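Local coordinates for lipoprotein (Clostridioides difficile, PDB 7RAG), which binds the CwlD amidase and allosterically activates it during spore formation, as the GerS lipoprotein of a LolA-like family, at residues A[133-138]-A[161-166]; A[142-145]-A[150-153]. One frame throughout, in Å; residues are numbered along the deposited sequence.

Interaction 1 (A[133-138]-A[161-166])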
loop_
_atom_site.group_PDB
_atom_site.type_symbol
_atom_site.label_atom_id
_atom_site.label_comp_id
_atom_site.label_asym_id
_atom_site.label_seq_id
_atom_site.Cartn_x
_atom_site.Cartn_y
_atom_site.Cartn_z
ATOM N N ASN A 133 15.491 19.350 19.305
ATOM C CA ASN A 133 14.982 18.475 20.361
ATOM C C ASN A 133 16.091 18.257 21.385
ATOM O O ASN A 133 17.233 17.951 21.025
ATOM C CB ASN A 133 14.503 17.138 19.767
ATOM C CG ASN A 133 13.847 16.200 20.800
ATOM O OD1 ASN A 133 14.376 15.976 21.883
ATOM N ND2 ASN A 133 12.702 15.617 20.437
ATOM N N LYS A 134 15.760 18.451 22.661
ATOM C CA LYS A 134 16.723 18.219 23.730
ATOM C C LYS A 134 17.332 16.817 23.641
ATOM O O LYS A 134 18.526 16.634 23.916
ATOM C CB LYS A 134 16.012 18.446 25.073
ATOM C CG LYS A 134 16.685 17.923 26.342
ATOM C CD LYS A 134 15.652 17.953 27.470
ATOM C CE LYS A 134 16.256 17.865 28.869
ATOM N NZ LYS A 134 15.219 18.215 29.913
ATOM N N TYR A 135 16.546 15.835 23.205
ATOM C CA TYR A 135 16.928 14.433 23.253
ATOM C C TYR A 135 17.551 13.917 21.969
ATOM O O TYR A 135 18.370 12.991 22.025
ATOM C CB TYR A 135 15.703 13.583 23.590
ATOM C CG TYR A 135 15.171 13.876 24.962
ATOM C CD1 TYR A 135 15.839 13.415 26.093
ATOM C CD2 TYR A 135 14.012 14.617 25.133
ATOM C CE1 TYR A 135 15.366 13.677 27.345
ATOM C CE2 TYR A 135 13.526 14.881 26.381
ATOM C CZ TYR A 135 14.213 14.413 27.492
ATOM O OH TYR A 135 13.753 14.670 28.762
ATOM N N PHE A 136 17.159 14.457 20.816
ATOM C CA PHE A 136 17.709 14.060 19.522
ATOM C C PHE A 136 18.502 15.245 18.982
ATOM O O PHE A 136 18.044 15.967 18.100
ATOM C CB PHE A 136 16.576 13.645 18.521
ATOM C CG PHE A 136 15.750 12.464 18.963
ATOM C CD1 PHE A 136 15.946 11.214 18.401
ATOM C CD2 PHE A 136 14.773 12.607 19.936
ATOM C CE1 PHE A 136 15.181 10.141 18.797
ATOM C CE2 PHE A 136 14.006 11.540 20.333
ATOM C CZ PHE A 136 14.199 10.316 19.768
ATOM N N ASN A 137 19.732 15.402 19.462
ATOM C CA ASN A 137 20.484 16.608 19.153
ATOM C C ASN A 137 21.478 16.418 18.014
ATOM O O ASN A 137 21.494 17.199 17.060
ATOM C CB ASN A 137 21.199 17.114 20.402
ATOM C CG ASN A 137 21.494 18.578 20.322
ATOM O OD1 ASN A 137 20.578 19.399 20.194
ATOM N ND2 ASN A 137 22.774 18.928 20.379
ATOM N N LYS A 138 22.330 15.411 18.105
ATOM C CA LYS A 138 23.375 15.211 17.120
ATOM C C LYS A 138 23.432 13.731 16.791
ATOM O O LYS A 138 23.235 12.887 17.667
ATOM C CB LYS A 138 24.745 15.732 17.629
ATOM N N VAL A 161 25.047 12.983 25.814
ATOM C CA VAL A 161 24.787 11.607 26.237
ATOM C C VAL A 161 24.165 10.841 25.072
ATOM O O VAL A 161 23.182 11.320 24.477
ATOM C CB VAL A 161 23.866 11.588 27.459
ATOM C CG1 VAL A 161 23.419 10.169 27.785
ATOM C CG2 VAL A 161 24.546 12.224 28.657
ATOM N N PRO A 162 24.697 9.675 24.714
ATOM C CA PRO A 162 23.988 8.805 23.770
ATOM C C PRO A 162 22.636 8.381 24.330
ATOM O O PRO A 162 22.542 7.776 25.403
ATOM C CB PRO A 162 24.934 7.608 23.611
ATOM C CG PRO A 162 26.242 8.099 24.038
ATOM C CD PRO A 162 25.999 9.117 25.097
ATOM N N ARG A 163 21.578 8.717 23.596
ATOM C CA ARG A 163 20.259 8.196 23.911
ATOM C C ARG A 163 19.924 6.962 23.103
ATOM O O ARG A 163 19.183 6.104 23.591
ATOM C CB ARG A 163 19.192 9.263 23.669
ATOM C CG ARG A 163 19.352 10.457 24.539
ATOM C CD ARG A 163 19.562 9.989 25.940
ATOM N NE ARG A 163 19.406 11.089 26.869
ATOM C CZ ARG A 163 18.605 11.074 27.919
ATOM N NH1 ARG A 163 17.891 9.989 28.186
ATOM N NH2 ARG A 163 18.550 12.148 28.702
ATOM N N PHE A 164 20.407 6.879 21.863
ATOM C CA PHE A 164 20.265 5.690 21.035
ATOM C C PHE A 164 21.639 5.278 20.562
ATOM O O PHE A 164 22.373 6.111 20.023
ATOM C CB PHE A 164 19.386 5.917 19.796
ATOM C CG PHE A 164 17.951 6.055 20.101
ATOM C CD1 PHE A 164 17.110 4.956 20.017
ATOM C CD2 PHE A 164 17.436 7.288 20.493
ATOM C CE1 PHE A 164 15.758 5.094 20.321
ATOM C CE2 PHE A 164 16.103 7.426 20.794
ATOM C CZ PHE A 164 15.259 6.326 20.705
ATOM N N THR A 165 21.970 3.998 20.732
ATOM C CA THR A 165 23.220 3.445 20.229
ATOM C C THR A 165 22.907 2.257 19.336
ATOM O O THR A 165 22.393 1.239 19.810
ATOM C CB THR A 165 24.153 3.016 21.357
ATOM O OG1 THR A 165 24.376 4.129 22.228
ATOM C CG2 THR A 165 25.493 2.574 20.775
ATOM N N VAL A 166 23.254 2.373 18.062
ATOM C CA VAL A 166 23.080 1.302 17.105
ATOM C C VAL A 166 24.451 0.726 16.798
ATOM O O VAL A 166 25.339 1.445 16.330
ATOM C CB VAL A 166 22.403 1.802 15.821
ATOM C CG1 VAL A 166 22.313 0.674 14.808
ATOM C CG2 VAL A 166 21.040 2.392 16.126
#

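Interaction 2 (A[142-145]-A[150-153])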
loop_
_atom_site.group_PDB
_atom_site.type_symbol
_atom_site.label_atom_id
_atom_site.label_comp_id
_atom_site.label_asym_id
_atom_site.label_seq_id
_atom_site.Cartn_x
_atom_site.Cartn_y
_atom_site.Cartn_z
ATOM N N TYR A 142 29.866 5.993 13.007
ATOM C CA TYR A 142 31.212 5.444 12.911
ATOM C C TYR A 142 31.238 4.467 11.751
ATOM O O TYR A 142 30.476 3.493 11.740
ATOM C CB TYR A 142 31.619 4.742 14.207
ATOM C CG TYR A 142 31.648 5.684 15.381
ATOM C CD1 TYR A 142 32.843 6.257 15.812
ATOM C CD2 TYR A 142 30.473 6.033 16.046
ATOM C CE1 TYR A 142 32.865 7.131 16.869
ATOM C CE2 TYR A 142 30.494 6.907 17.106
ATOM C CZ TYR A 142 31.688 7.452 17.512
ATOM O OH TYR A 142 31.697 8.334 18.570
ATOM N N VAL A 143 32.111 4.722 10.783
ATOM C CA VAL A 143 32.281 3.877 9.609
ATOM C C VAL A 143 33.649 3.211 9.693
ATOM O O VAL A 143 34.641 3.852 10.056
ATOM C CB VAL A 143 32.142 4.698 8.310
ATOM C CG1 VAL A 143 32.199 3.781 7.093
ATOM C CG2 VAL A 143 30.855 5.500 8.325
ATOM N N ASN A 144 33.702 1.927 9.373
ATOM C CA ASN A 144 34.980 1.238 9.314
ATOM C C ASN A 144 35.784 1.793 8.147
ATOM O O ASN A 144 35.331 1.760 7.002
ATOM C CB ASN A 144 34.752 -0.262 9.168
ATOM C CG ASN A 144 36.031 -1.043 9.159
ATOM O OD1 ASN A 144 36.809 -0.985 8.214
ATOM N ND2 ASN A 144 36.249 -1.799 10.207
ATOM N N ALA A 145 36.980 2.301 8.425
ATOM C CA ALA A 145 37.716 3.010 7.390
ATOM C C ALA A 145 38.211 2.093 6.294
ATOM O O ALA A 145 38.588 2.590 5.230
ATOM C CB ALA A 145 38.897 3.763 7.993
ATOM N N PRO A 150 29.213 0.895 7.899
ATOM C CA PRO A 150 28.984 1.540 9.198
ATOM C C PRO A 150 29.162 0.544 10.333
ATOM O O PRO A 150 28.728 -0.606 10.242
ATOM C CB PRO A 150 27.533 2.027 9.101
ATOM C CG PRO A 150 26.888 1.063 8.170
ATOM C CD PRO A 150 27.958 0.663 7.163
ATOM N N GLU A 151 29.813 0.987 11.408
ATOM C CA GLU A 151 29.977 0.148 12.592
ATOM C C GLU A 151 29.021 0.540 13.707
ATOM O O GLU A 151 28.377 -0.324 14.310
ATOM C CB GLU A 151 31.420 0.212 13.103
ATOM C CG GLU A 151 32.452 -0.241 12.083
ATOM C CD GLU A 151 33.620 -1.022 12.695
ATOM O OE1 GLU A 151 34.057 -0.677 13.815
ATOM O OE2 GLU A 151 34.096 -1.992 12.058
ATOM N N LYS A 152 28.898 1.838 13.980
ATOM C CA LYS A 152 28.143 2.302 15.129
ATOM C C LYS A 152 27.491 3.637 14.815
ATOM O O LYS A 152 28.011 4.438 14.030
ATOM C CB LYS A 152 29.044 2.436 16.357
ATOM C CG LYS A 152 28.292 2.658 17.635
ATOM C CD LYS A 152 29.193 2.529 18.852
ATOM C CE LYS A 152 30.154 3.707 18.976
ATOM N NZ LYS A 152 30.766 3.759 20.342
HETATM N N MSE A 153 26.351 3.876 15.451
HETATM C CA MSE A 153 25.714 5.168 15.356
HETATM C C MSE A 153 25.163 5.595 16.696
HETATM O O MSE A 153 24.589 4.778 17.402
HETATM C CB MSE A 153 24.604 5.151 14.326
HETATM C CG MSE A 153 24.086 6.554 14.097
HETATM SE SE MSE A 153 22.273 6.664 13.394
HETATM C CE MSE A 153 22.694 6.445 11.464
#

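Interaction 1 (A[133-138]-A[161-166])
Phe136 and Phe164 meet obliquely, CE1 of Phe136 lying 3.5 Å from CE2 of Phe164, with the same CE2 also touching CZ of Phe136. The two rings are inclined by 31° and their centroids stand 5.5 Å apart. Both phenylalanines carry CG anti to the carbonyl carbon; in Phe136, whose first side-chain bond points to the side, this carries the ring tip across to Phe164.

A second pair, Tyr135 and Arg163, packs beside them. NH2 of Arg163 comes to the edge of the tyrosine ring, 3.8 Å from CE1 and near the ring plane, while that edge in turn lies over one face of the guanidinium. The planes are almost perpendicular, at 84°, so this is edge packing and not a cation-pi stack. CG of Arg163 rests 3.7 Å from the carbonyl O of Tyr135, and a bend at chi2 (-48°) turns the chain beyond it so that the guanidinium reaches the tyrosine edge. The polar ends are engaged elsewhere: Tyr135 OH bonds Ser100 O of the amidase chain, Arg163 NE forms a salt bridge with Asp157, and NH1 reaches Val34 O of the second GerS subunit.

Within the loop, Asn133 OD1 accepts from Tyr135 N, an Asx turn, and more weakly from Phe136 N.

The 133-138 loop leads into strand 138-144, and Phe136 and Phe164 both pack on Val155 of the intervening strand 150-156. Arg163 and Phe164 form a classic bulge opposite Val155, where strand 162-173 turns a corner before pairing with a strand of the second subunit.

Interaction 2 (A[142-145]-A[150-153])
The carbonyl O of Tyr142 is gripped by two backbone donors, Glu151 N at 2.6 Å and Lys152 N at 3.2 Å. Tyr142 N returns a nearly straight bond to Lys152 O, also 2.6 Å long. With Glu151 and Lys152 both facing Tyr142, this is a classic beta bulge in the antiparallel hairpin of strands 138-144 and 150-156; beyond it the register has shifted by one, and Val143 faces Pro150 as a non-hydrogen-bonded pair.

Tyr142 and Lys152 point the same way, side by side. The lysine chain starts extended and bends at chi3 (72°), bringing CE off-centre over the ring at 4.1 Å from its centroid, a CH-pi contact, and NZ over the same face at 4.9 Å, a cation-pi contact. NZ also has a long, weak ion pair with Glu154.

Asn144 ND2 donates to Glu151 OE2 at 2.8 Å. The donor lies above the carboxylate plane, whereas the oxygen is close to the asparagine amide plane; the two groups are turned 55° apart. Both groups are also held at their remaining polar atom: Glu151 OE1 bonds His122 NE2 of strand 122-128, and Asn144 OD1 accepts from the backbone N of Asp146 and Thr147 in the hairpin turn.

Interactions 1 and 2 both reach the same antiparallel sheet, their centres about 17 Å apart. Along the chain, 133-138 comes first, then both arms of interaction 2 in the hairpin of strands 138-144 and 150-156, and finally 161-166 at the start of strand 162-173. The hairpin contact is therefore enclosed in sequence by interaction 1. The two touch directly where strands 150-156 and 162-173 are neighbours: Met153 N lies 2.8 Å from Val166 O, a probable hydrogen bond, and Thr165 packs against Lys152. The sheet thus connects the hairpin bulge with a loop that meets the amidase and a strand that pairs with the second GerS subunit.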